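Local atomic coordinates of phosphopantothenoylcysteine decarboxylase (Cryptococcus neoformans, PDB entry 6EOA), a protein that binds flavin mononucleotide and probably decarboxylates phosphopantothenoylcysteine on the route to coenzyme A. Residues A[40-45]-A[138-143]; A[170-175]-A[199-204]; A[34-39]-A[130-135]. One frame throughout, in Å; residues are numbered along the deposited sequence.

How the interactions relate
All three interactions lie on one parallel sheet. Interactions 1 and 3 use the same neighbouring strands, 35-41 and 133-139: interaction 3 joins their first halves, and interaction 1 their C-terminal ends and the turns beyond. Their centres are about 18 Å apart, and along the chain their segments alternate. Interaction 2 follows both in the sequence and adds strands 169-173 and 199-200; its centre lies about 10 Å from that of interaction 1 and about 17 Å from that of interaction 3. Residues 40-45, 138-143 and 170-175 all reach the FMN, so interactions 1 and 2 build much of the flavin site at the C-terminal ends of the strands, whereas interaction 3 lies in the sheet behind it.

Interaction 1: residues A[40-45]-A[138-143]; sequences ITSGSV and PCSADL. With FMN (flavin mononucleotide), chain B.
The hydroxyl of Ser42 lies across the backbone of Pro138 to Ser140 and is used in both directions. Its OG donates to Pro138 O at 2.5 Å, coming from above the carbonyl plane by 45°, and accepts from Ser140 N at 2.8 Å. A chi1 of 63° puts OG between the backbone N and the carbonyl carbon of Ser42, while its CB rests on Leu143 CD2. Ser42 N also bonds Pro138 O, though weakly, so this one oxygen is held by two groups of one residue. Pro138, which follows a cis peptide bond, packs its CG on Ser44 CB at 3.6 Å.

The two turns close around the FMN. Phosphate oxygen O2P is gripped from both: Ser140 OG donates to it at 2.6 Å and Gly43 N at 2.7 Å. Ser140 is the N-cap of helix 141-149, and its OG also accepts from Leu143 N in a nearly straight bond (163°). The start of this helix lies beside the phosphate, where its dipole would probably favour the negative charge. Ala141 N reaches FMN O2 at 2.9 Å; from the other turn, Ser44 OG bonds FMN O4 at 3.0 Å and Gly43 O accepts from the ribityl O2'. Together they hold both the phosphate and the pyrimidine end of the cofactor. Asp142 OD1 accepts from Cys152 N of the second subunit, placing the pocket at a subunit boundary.

Strands 35-41 and 133-139 run side by side into these turns. Ile40 and Leu143 pack on helix 155-162, while Ile40 and Thr41 also touch strand 63-69 on the other flank of strand 35-41.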
loop_
_atom_site.group_PDB
_atom_site.type_symbol
_atom_site.label_atom_id
_atom_site.label_comp_id
_atom_site.label_asym_id
_atom_site.label_seq_id
_atom_site.Cartn_x
_atom_site.Cartn_y
_atom_site.Cartn_z
ATOM N N ILE A 40 10.527 -5.674 15.375
ATOM C CA ILE A 40 9.755 -4.845 14.460
ATOM C C ILE A 40 8.564 -4.261 15.200
ATOM O O ILE A 40 7.748 -4.997 15.758
ATOM C CB ILE A 40 9.261 -5.626 13.226
ATOM C CG1 ILE A 40 10.439 -6.195 12.439
ATOM C CG2 ILE A 40 8.446 -4.715 12.317
ATOM C CD1 ILE A 40 10.017 -6.981 11.206
ATOM N N THR A 41 8.482 -2.934 15.224
ATOM C CA THR A 41 7.374 -2.242 15.872
ATOM C C THR A 41 6.513 -1.574 14.810
ATOM O O THR A 41 7.034 -0.944 13.890
ATOM C CB THR A 41 7.862 -1.185 16.885
ATOM O OG1 THR A 41 8.443 -0.074 16.190
ATOM C CG2 THR A 41 8.901 -1.789 17.826
ATOM N N SER A 42 5.197 -1.729 14.926
ATOM C CA SER A 42 4.282 -1.164 13.942
ATOM C C SER A 42 3.308 -0.185 14.595
ATOM O O SER A 42 3.387 0.075 15.796
ATOM C CB SER A 42 3.520 -2.272 13.215
ATOM O OG SER A 42 2.709 -3.013 14.109
ATOM N N GLY A 43 2.392 0.353 13.795
ATOM C CA GLY A 43 1.534 1.440 14.232
ATOM C C GLY A 43 0.384 1.081 15.151
ATOM O O GLY A 43 -0.766 1.434 14.886
ATOM N N SER A 44 0.693 0.383 16.237
ATOM C CA SER A 44 -0.283 0.125 17.286
ATOM C C SER A 44 0.080 0.930 18.530
ATOM O O SER A 44 1.239 1.306 18.711
ATOM C CB SER A 44 -0.346 -1.369 17.608
ATOM O OG SER A 44 -0.932 -1.585 18.881
ATOM N N VAL A 45 -0.901 1.191 19.391
ATOM C CA VAL A 45 -0.645 1.950 20.612
ATOM C C VAL A 45 0.330 1.200 21.512
ATOM O O VAL A 45 1.028 1.800 22.331
ATOM C CB VAL A 45 -1.945 2.245 21.395
ATOM C CG1 VAL A 45 -2.877 3.111 20.566
ATOM C CG2 VAL A 45 -2.635 0.958 21.805
ATOM N N PRO A 138 4.475 -4.272 18.584
ATOM C CA PRO A 138 3.203 -4.888 18.201
ATOM C C PRO A 138 3.070 -5.082 16.692
ATOM O O PRO A 138 3.767 -4.426 15.919
ATOM C CB PRO A 138 2.179 -3.875 18.698
ATOM C CG PRO A 138 2.875 -2.563 18.519
ATOM C CD PRO A 138 4.340 -2.815 18.778
ATOM N N CYS A 139 2.178 -5.977 16.284
ATOM C CA CYS A 139 1.813 -6.101 14.880
ATOM C C CYS A 139 0.417 -5.544 14.662
ATOM O O CYS A 139 -0.564 -6.097 15.161
ATOM C CB CYS A 139 1.871 -7.558 14.420
ATOM S SG CYS A 139 1.494 -7.779 12.659
ATOM N N SER A 140 0.324 -4.443 13.926
ATOM C CA SER A 140 -0.971 -3.843 13.627
ATOM C C SER A 140 -1.747 -4.713 12.647
ATOM O O SER A 140 -1.204 -5.667 12.093
ATOM C CB SER A 140 -0.794 -2.438 13.058
ATOM O OG SER A 140 -0.074 -2.479 11.837
ATOM N N ALA A 141 -3.021 -4.389 12.447
ATOM C CA ALA A 141 -3.835 -5.083 11.455
ATOM C C ALA A 141 -3.295 -4.818 10.054
ATOM O O ALA A 141 -3.300 -5.702 9.200
ATOM C CB ALA A 141 -5.290 -4.648 11.556
ATOM N N ASP A 142 -2.825 -3.595 9.827
ATOM C CA ASP A 142 -2.269 -3.206 8.534
ATOM C C ASP A 142 -1.028 -4.023 8.193
ATOM O O ASP A 142 -0.903 -4.546 7.084
ATOM C CB ASP A 142 -1.925 -1.716 8.518
ATOM C CG ASP A 142 -1.519 -1.219 7.132
ATOM O OD1 ASP A 142 -2.288 -1.426 6.167
ATOM O OD2 ASP A 142 -0.427 -0.621 7.010
ATOM N N LEU A 143 -0.109 -4.131 9.147
ATOM C CA LEU A 143 1.126 -4.860 8.901
ATOM C C LEU A 143 0.824 -6.340 8.695
ATOM O O LEU A 143 1.424 -6.989 7.838
ATOM C CB LEU A 143 2.111 -4.661 10.052
ATOM C CG LEU A 143 3.443 -5.406 9.930
ATOM C CD1 LEU A 143 4.126 -5.077 8.609
ATOM C CD2 LEU A 143 4.344 -5.054 11.100
HETATM N N1 FMN B . -3.949 -0.134 14.355
HETATM C C2 FMN B . -3.863 -1.362 14.982
HETATM O O2 FMN B . -3.889 -2.393 14.307
HETATM N N3 FMN B . -3.757 -1.427 16.360
HETATM C C4 FMN B . -3.734 -0.271 17.117
HETATM O O4 FMN B . -3.635 -0.342 18.342
HETATM C C4A FMN B . -3.818 0.970 16.487
HETATM N N5 FMN B . -3.796 2.137 17.228
HETATM C C5A FMN B . -3.875 3.363 16.593
HETATM C C6 FMN B . -3.847 4.541 17.336
HETATM C C7 FMN B . -3.926 5.775 16.699
HETATM C C7M FMN B . -3.900 7.043 17.504
HETATM C C8 FMN B . -4.032 5.828 15.311
HETATM C C8M FMN B . -4.123 7.147 14.600
HETATM C C9 FMN B . -4.059 4.654 14.570
HETATM C C9A FMN B . -3.981 3.421 15.207
HETATM N N10 FMN B . -4.004 2.253 14.465
HETATM C C10 FMN B . -3.925 1.029 15.099
HETATM C "C1'" FMN B . -4.121 2.310 12.970
HETATM C "C2'" FMN B . -2.737 2.213 12.336
HETATM O "O2'" FMN B . -1.815 3.052 13.004
HETATM C "C3'" FMN B . -2.805 2.590 10.864
HETATM O "O3'" FMN B . -3.538 1.590 10.193
HETATM C "C4'" FMN B . -1.404 2.703 10.273
HETATM O "O4'" FMN B . -1.453 3.340 9.014
HETATM C "C5'" FMN B . -0.785 1.320 10.129
HETATM O "O5'" FMN B . 0.582 1.448 9.814
HETATM P P FMN B . 1.592 0.216 10.082
HETATM O O1P FMN B . 1.361 -0.838 9.021
HETATM O O2P FMN B . 1.373 -0.401 11.446
HETATM O O3P FMN B . 2.999 0.741 9.996
#

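Interaction 2: residues A[170-175]-A[199-204]; sequences IVCPAM and LVSGPQ. With FMN (flavin mononucleotide), chain B.
Pro173 sets different ring carbons against residues 199-204: CG and CD meet Val200 CG1, each at 3.9 Å, and CB approaches Pro203 CD. Pro203 CB in turn packs against the carbonyl oxygen of Pro173. The side chains of Pro173 and Val200 cross at about a right angle; with chi1 at -178°, CG1 of Val200 stands anti to its backbone N and meets the ring. The flat group here is the flavin, whose N3 donates to Ala174 O at 2.8 Å at the pyrimidine edge. Met175 CB comes close to FMN O2 at 3.3 Å, displaced to the opposite side of the flavin plane from Ala174 O.

Strands 169-173 and 199-200 pair in parallel, the latter being the outermost strand of the chain's sheet at this end. Val171 N meets Leu199 O at 2.7 Å almost straight (173°). The return bond, Ser201 N to Val171 O, is weak and bent. Ile170 and Leu199 lie on the same face, where both touch Phe232 of helix 222-237. Cys172 SG touches Ser201 CB, whereas the hydroxyl of Ser201 turns to Thr220.

The next donor in the parallel pattern would be the nitrogen of Pro173, which carries no hydrogen; its CD instead lies 3.7 Å from Ser201 O. This is consistent with the pairing ending here, where Ser201 also centres an inverse gamma turn, and the chain runs on to present Ala174 O to the flavin.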
loop_
_atom_site.group_PDB
_atom_site.type_symbol
_atom_site.label_atom_id
_atom_site.label_comp_id
_atom_site.label_asym_id
_atom_site.label_seq_id
_atom_site.Cartn_x
_atom_site.Cartn_y
_atom_site.Cartn_z
ATOM N N ILE A 170 8.144 -14.232 15.372
ATOM C CA ILE A 170 7.059 -14.155 16.338
ATOM C C ILE A 170 6.212 -12.915 16.085
ATOM O O ILE A 170 6.710 -11.793 16.128
ATOM C CB ILE A 170 7.578 -14.121 17.780
ATOM C CG1 ILE A 170 8.405 -15.375 18.076
ATOM C CG2 ILE A 170 6.418 -14.001 18.751
ATOM C CD1 ILE A 170 9.073 -15.356 19.430
ATOM N N VAL A 171 4.927 -13.129 15.825
ATOM C CA VAL A 171 4.006 -12.034 15.564
ATOM C C VAL A 171 3.064 -11.814 16.746
ATOM O O VAL A 171 2.391 -12.737 17.194
ATOM C CB VAL A 171 3.180 -12.294 14.298
ATOM C CG1 VAL A 171 2.384 -11.059 13.930
ATOM C CG2 VAL A 171 4.094 -12.689 13.157
ATOM N N CYS A 172 3.027 -10.586 17.249
ATOM C CA CYS A 172 2.161 -10.249 18.369
ATOM C C CYS A 172 1.114 -9.235 17.945
ATOM O O CYS A 172 1.335 -8.031 18.050
ATOM C CB CYS A 172 2.979 -9.706 19.538
ATOM S SG CYS A 172 4.448 -10.692 19.925
ATOM N N PRO A 173 -0.035 -9.726 17.457
ATOM C CA PRO A 173 -1.109 -8.831 17.016
ATOM C C PRO A 173 -1.561 -7.922 18.151
ATOM O O PRO A 173 -1.628 -8.352 19.303
ATOM C CB PRO A 173 -2.225 -9.793 16.592
ATOM C CG PRO A 173 -1.525 -11.089 16.308
ATOM C CD PRO A 173 -0.393 -11.145 17.288
ATOM N N ALA A 174 -1.841 -6.667 17.822
ATOM C CA ALA A 174 -2.260 -5.685 18.810
ATOM C C ALA A 174 -3.128 -4.642 18.136
ATOM O O ALA A 174 -2.634 -3.806 17.378
ATOM C CB ALA A 174 -1.063 -5.037 19.468
ATOM N N MET A 175 -4.425 -4.695 18.408
ATOM C CA MET A 175 -5.360 -3.841 17.699
ATOM C C MET A 175 -6.667 -3.679 18.455
ATOM O O MET A 175 -6.942 -4.409 19.410
ATOM C CB MET A 175 -5.625 -4.405 16.294
ATOM C CG MET A 175 -6.223 -5.806 16.270
ATOM S SD MET A 175 -6.137 -6.587 14.640
ATOM C CE MET A 175 -4.425 -7.120 14.615
ATOM N N LEU A 199 5.167 -17.689 14.116
ATOM C CA LEU A 199 4.534 -18.001 15.392
ATOM C C LEU A 199 3.710 -16.816 15.872
ATOM O O LEU A 199 4.181 -15.679 15.863
ATOM C CB LEU A 199 5.581 -18.372 16.439
ATOM C CG LEU A 199 6.306 -19.696 16.232
ATOM C CD1 LEU A 199 7.301 -19.910 17.354
ATOM C CD2 LEU A 199 5.317 -20.850 16.160
ATOM N N VAL A 200 2.478 -17.082 16.290
ATOM C CA VAL A 200 1.597 -16.010 16.728
ATOM C C VAL A 200 1.405 -16.028 18.232
ATOM O O VAL A 200 0.742 -16.911 18.773
ATOM C CB VAL A 200 0.210 -16.093 16.055
ATOM C CG1 VAL A 200 -0.671 -14.932 16.508
ATOM C CG2 VAL A 200 0.352 -16.101 14.548
ATOM N N SER A 201 2.001 -15.055 18.910
ATOM C CA SER A 201 1.651 -14.803 20.300
ATOM C C SER A 201 0.358 -14.002 20.294
ATOM O O SER A 201 0.371 -12.781 20.469
ATOM C CB SER A 201 2.764 -14.053 21.031
ATOM O OG SER A 201 2.428 -13.848 22.389
ATOM N N GLY A 202 -0.749 -14.707 20.057
ATOM C CA GLY A 202 -2.056 -14.098 19.882
ATOM C C GLY A 202 -2.379 -13.138 21.002
ATOM O O GLY A 202 -1.856 -13.284 22.111
ATOM N N PRO A 203 -3.237 -12.148 20.722
ATOM C CA PRO A 203 -3.526 -11.092 21.696
ATOM C C PRO A 203 -4.214 -11.635 22.940
ATOM O O PRO A 203 -4.725 -12.757 22.918
ATOM C CB PRO A 203 -4.458 -10.155 20.924
ATOM C CG PRO A 203 -5.137 -11.045 19.944
ATOM C CD PRO A 203 -4.103 -12.055 19.534
ATOM N N GLN A 204 -4.212 -10.851 24.013
ATOM C CA GLN A 204 -4.941 -11.218 25.218
ATOM C C GLN A 204 -6.433 -11.278 24.907
ATOM O O GLN A 204 -6.948 -10.457 24.145
ATOM C CB GLN A 204 -4.665 -10.221 26.346
ATOM C CG GLN A 204 -3.187 -10.031 26.666
ATOM C CD GLN A 204 -2.961 -9.079 27.828
ATOM O OE1 GLN A 204 -3.809 -8.948 28.710
ATOM N NE2 GLN A 204 -1.813 -8.409 27.833
HETATM N N1 FMN B . -3.949 -0.134 14.355
HETATM C C2 FMN B . -3.863 -1.362 14.982
HETATM O O2 FMN B . -3.889 -2.393 14.307
HETATM N N3 FMN B . -3.757 -1.427 16.360
HETATM C C4 FMN B . -3.734 -0.271 17.117
HETATM O O4 FMN B . -3.635 -0.342 18.342
HETATM C C4A FMN B . -3.818 0.970 16.487
HETATM N N5 FMN B . -3.796 2.137 17.228
HETATM C C5A FMN B . -3.875 3.363 16.593
HETATM C C6 FMN B . -3.847 4.541 17.336
HETATM C C7 FMN B . -3.926 5.775 16.699
HETATM C C7M FMN B . -3.900 7.043 17.504
HETATM C C8 FMN B . -4.032 5.828 15.311
HETATM C C8M FMN B . -4.123 7.147 14.600
HETATM C C9 FMN B . -4.059 4.654 14.570
HETATM C C9A FMN B . -3.981 3.421 15.207
HETATM N N10 FMN B . -4.004 2.253 14.465
HETATM C C10 FMN B . -3.925 1.029 15.099
HETATM C "C1'" FMN B . -4.121 2.310 12.970
HETATM C "C2'" FMN B . -2.737 2.213 12.336
HETATM O "O2'" FMN B . -1.815 3.052 13.004
HETATM C "C3'" FMN B . -2.805 2.590 10.864
HETATM O "O3'" FMN B . -3.538 1.590 10.193
HETATM C "C4'" FMN B . -1.404 2.703 10.273
HETATM O "O4'" FMN B . -1.453 3.340 9.014
HETATM C "C5'" FMN B . -0.785 1.320 10.129
HETATM O "O5'" FMN B . 0.582 1.448 9.814
HETATM P P FMN B . 1.592 0.216 10.082
HETATM O O1P FMN B . 1.361 -0.838 9.021
HETATM O O2P FMN B . 1.373 -0.401 11.446
HETATM O O3P FMN B . 2.999 0.741 9.996
#

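Interaction 3: residues A[34-39]-A[130-135]; sequences IFRVVL and WADLVV
Arg36 crosses the indole of Trp130 at about a right angle, with its aliphatic part over one face. In this CH-pi contact Arg36 CB stands 3.5 Å from the centroid of the six-membered ring, only 7° off the normal, and CD lies over the same face. The guanidinium is turned 85° to the indole, and Trp130 NE1 lies at the edge of the guanidinium, Arg36 NE to Trp130 NE1 being 3.6 Å. Arg36 NH2 forms a salt bridge with Asp32. At the edge of the indole, in plane, sits Val37 O, 3.3 Å from Trp130 CZ3.

Polar bonds gather round the backbone of Arg36. Its N donates to Asp132 OD2 at 2.9 Å, meeting the carboxylate oxygen on the anti side, 29° out of plane. Arg36 O receives two donors, Asp132 N at 2.7 Å and, weakly, Leu133 N. Beyond this the strands pair regularly: Val38 N bonds Leu133 O, and Val135 N bonds Val38 O.

These are neighbouring parallel strands, 35-41 and 133-139, in the middle of a sheet of strand order 3-2-1-4-5-6, flanked by helices as in a Rossmann-like fold. The connection between them passes through the strands on one side of 35-41 and enters 133-139 from helix 123-130, which Trp130 ends.

Apolar contacts divide between the two faces. On one, Val37 CG1 packs on Val135 CG2 at 3.8 Å, and Phe35 CZ lies 3.6 Å from Leu133 CB; helix 222-237 covers Phe35, Val37 and Val135. On the other, Val38 CG2 touches both Ala131 CB and Trp130 CE3, and helix 155-162 packs against Val38 and Val134.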
loop_
_atom_site.group_PDB
_atom_site.type_symbol
_atom_site.label_atom_id
_atom_site.label_comp_id
_atom_site.label_asym_id
_atom_site.label_seq_id
_atom_site.Cartn_x
_atom_site.Cartn_y
_atom_site.Cartn_z
ATOM N N ILE A 34 26.234 -15.065 21.415
ATOM C CA ILE A 34 25.306 -13.941 21.368
ATOM C C ILE A 34 24.060 -14.279 20.557
ATOM O O ILE A 34 24.150 -14.803 19.447
ATOM C CB ILE A 34 25.981 -12.687 20.780
ATOM C CG1 ILE A 34 27.212 -12.317 21.613
ATOM C CG2 ILE A 34 25.000 -11.522 20.726
ATOM C CD1 ILE A 34 28.264 -11.546 20.849
ATOM N N PHE A 35 22.897 -13.987 21.134
ATOM C CA PHE A 35 21.621 -14.182 20.457
ATOM C C PHE A 35 21.122 -12.843 19.942
ATOM O O PHE A 35 21.065 -11.868 20.691
ATOM C CB PHE A 35 20.597 -14.812 21.402
ATOM C CG PHE A 35 19.311 -15.207 20.734
ATOM C CD1 PHE A 35 18.141 -14.506 20.977
ATOM C CD2 PHE A 35 19.272 -16.286 19.867
ATOM C CE1 PHE A 35 16.955 -14.877 20.366
ATOM C CE2 PHE A 35 18.091 -16.658 19.253
ATOM C CZ PHE A 35 16.932 -15.952 19.503
ATOM N N ARG A 36 20.762 -12.796 18.664
ATOM C CA ARG A 36 20.441 -11.530 18.017
ATOM C C ARG A 36 18.968 -11.440 17.629
ATOM O O ARG A 36 18.461 -12.250 16.851
ATOM C CB ARG A 36 21.333 -11.335 16.791
ATOM C CG ARG A 36 22.808 -11.226 17.156
ATOM C CD ARG A 36 23.722 -11.351 15.953
ATOM N NE ARG A 36 25.079 -10.921 16.281
ATOM C CZ ARG A 36 26.052 -11.729 16.691
ATOM N NH1 ARG A 36 25.834 -13.033 16.824
ATOM N NH2 ARG A 36 27.252 -11.231 16.965
ATOM N N VAL A 37 18.291 -10.442 18.189
ATOM C CA VAL A 37 16.867 -10.251 17.966
ATOM C C VAL A 37 16.609 -8.955 17.222
ATOM O O VAL A 37 17.104 -7.900 17.613
ATOM C CB VAL A 37 16.078 -10.223 19.296
ATOM C CG1 VAL A 37 14.587 -10.168 19.027
ATOM C CG2 VAL A 37 16.409 -11.431 20.143
ATOM N N VAL A 38 15.840 -9.040 16.143
ATOM C CA VAL A 38 15.322 -7.848 15.496
ATOM C C VAL A 38 13.889 -7.618 15.956
ATOM O O VAL A 38 13.021 -8.473 15.775
ATOM C CB VAL A 38 15.367 -7.953 13.959
ATOM C CG1 VAL A 38 14.516 -6.860 13.326
ATOM C CG2 VAL A 38 16.799 -7.869 13.465
ATOM N N LEU A 39 13.647 -6.469 16.574
ATOM C CA LEU A 39 12.297 -6.108 16.987
ATOM C C LEU A 39 11.639 -5.214 15.938
ATOM O O LEU A 39 12.143 -4.136 15.630
ATOM C CB LEU A 39 12.317 -5.404 18.342
ATOM C CG LEU A 39 10.974 -4.841 18.820
ATOM C CD1 LEU A 39 10.005 -5.961 19.213
ATOM C CD2 LEU A 39 11.176 -3.862 19.970
ATOM N N TRP A 130 21.899 -10.756 10.036
ATOM C CA TRP A 130 22.175 -10.519 11.447
ATOM C C TRP A 130 21.227 -11.275 12.378
ATOM O O TRP A 130 21.662 -11.925 13.331
ATOM C CB TRP A 130 22.091 -9.011 11.726
ATOM C CG TRP A 130 22.520 -8.586 13.100
ATOM C CD1 TRP A 130 23.791 -8.309 13.510
ATOM C CD2 TRP A 130 21.673 -8.362 14.236
ATOM N NE1 TRP A 130 23.790 -7.939 14.834
ATOM C CE2 TRP A 130 22.503 -7.963 15.302
ATOM C CE3 TRP A 130 20.296 -8.467 14.455
ATOM C CZ2 TRP A 130 22.001 -7.669 16.570
ATOM C CZ3 TRP A 130 19.799 -8.176 15.715
ATOM C CH2 TRP A 130 20.649 -7.780 16.754
ATOM N N ALA A 131 19.930 -11.184 12.089
ATOM C CA ALA A 131 18.882 -11.680 12.982
ATOM C C ALA A 131 18.901 -13.193 13.209
ATOM O O ALA A 131 19.005 -13.979 12.264
ATOM C CB ALA A 131 17.521 -11.265 12.448
ATOM N N ASP A 132 18.795 -13.587 14.474
ATOM C CA ASP A 132 18.564 -14.981 14.842
ATOM C C ASP A 132 17.076 -15.188 15.074
ATOM O O ASP A 132 16.567 -16.306 15.009
ATOM C CB ASP A 132 19.354 -15.360 16.097
ATOM C CG ASP A 132 20.849 -15.309 15.881
ATOM O OD1 ASP A 132 21.301 -15.673 14.774
ATOM O OD2 ASP A 132 21.572 -14.903 16.814
ATOM N N LEU A 133 16.387 -14.086 15.351
ATOM C CA LEU A 133 14.958 -14.102 15.619
ATOM C C LEU A 133 14.351 -12.765 15.217
ATOM O O LEU A 133 14.962 -11.714 15.409
ATOM C CB LEU A 133 14.688 -14.394 17.099
ATOM C CG LEU A 133 13.243 -14.298 17.602
ATOM C CD1 LEU A 133 12.356 -15.343 16.937
ATOM C CD2 LEU A 133 13.185 -14.429 19.121
ATOM N N VAL A 134 13.158 -12.808 14.637
ATOM C CA VAL A 134 12.424 -11.589 14.325
ATOM C C VAL A 134 11.131 -11.557 15.126
ATOM O O VAL A 134 10.327 -12.486 15.057
ATOM C CB VAL A 134 12.109 -11.473 12.822
ATOM C CG1 VAL A 134 11.262 -10.238 12.553
ATOM C CG2 VAL A 134 13.397 -11.419 12.014
ATOM N N VAL A 135 10.943 -10.491 15.897
ATOM C CA VAL A 135 9.741 -10.339 16.712
ATOM C C VAL A 135 8.953 -9.102 16.288
ATOM O O VAL A 135 9.460 -7.982 16.333
ATOM C CB VAL A 135 10.084 -10.243 18.212
ATOM C CG1 VAL A 135 8.815 -10.252 19.053
ATOM C CG2 VAL A 135 10.999 -11.396 18.625
#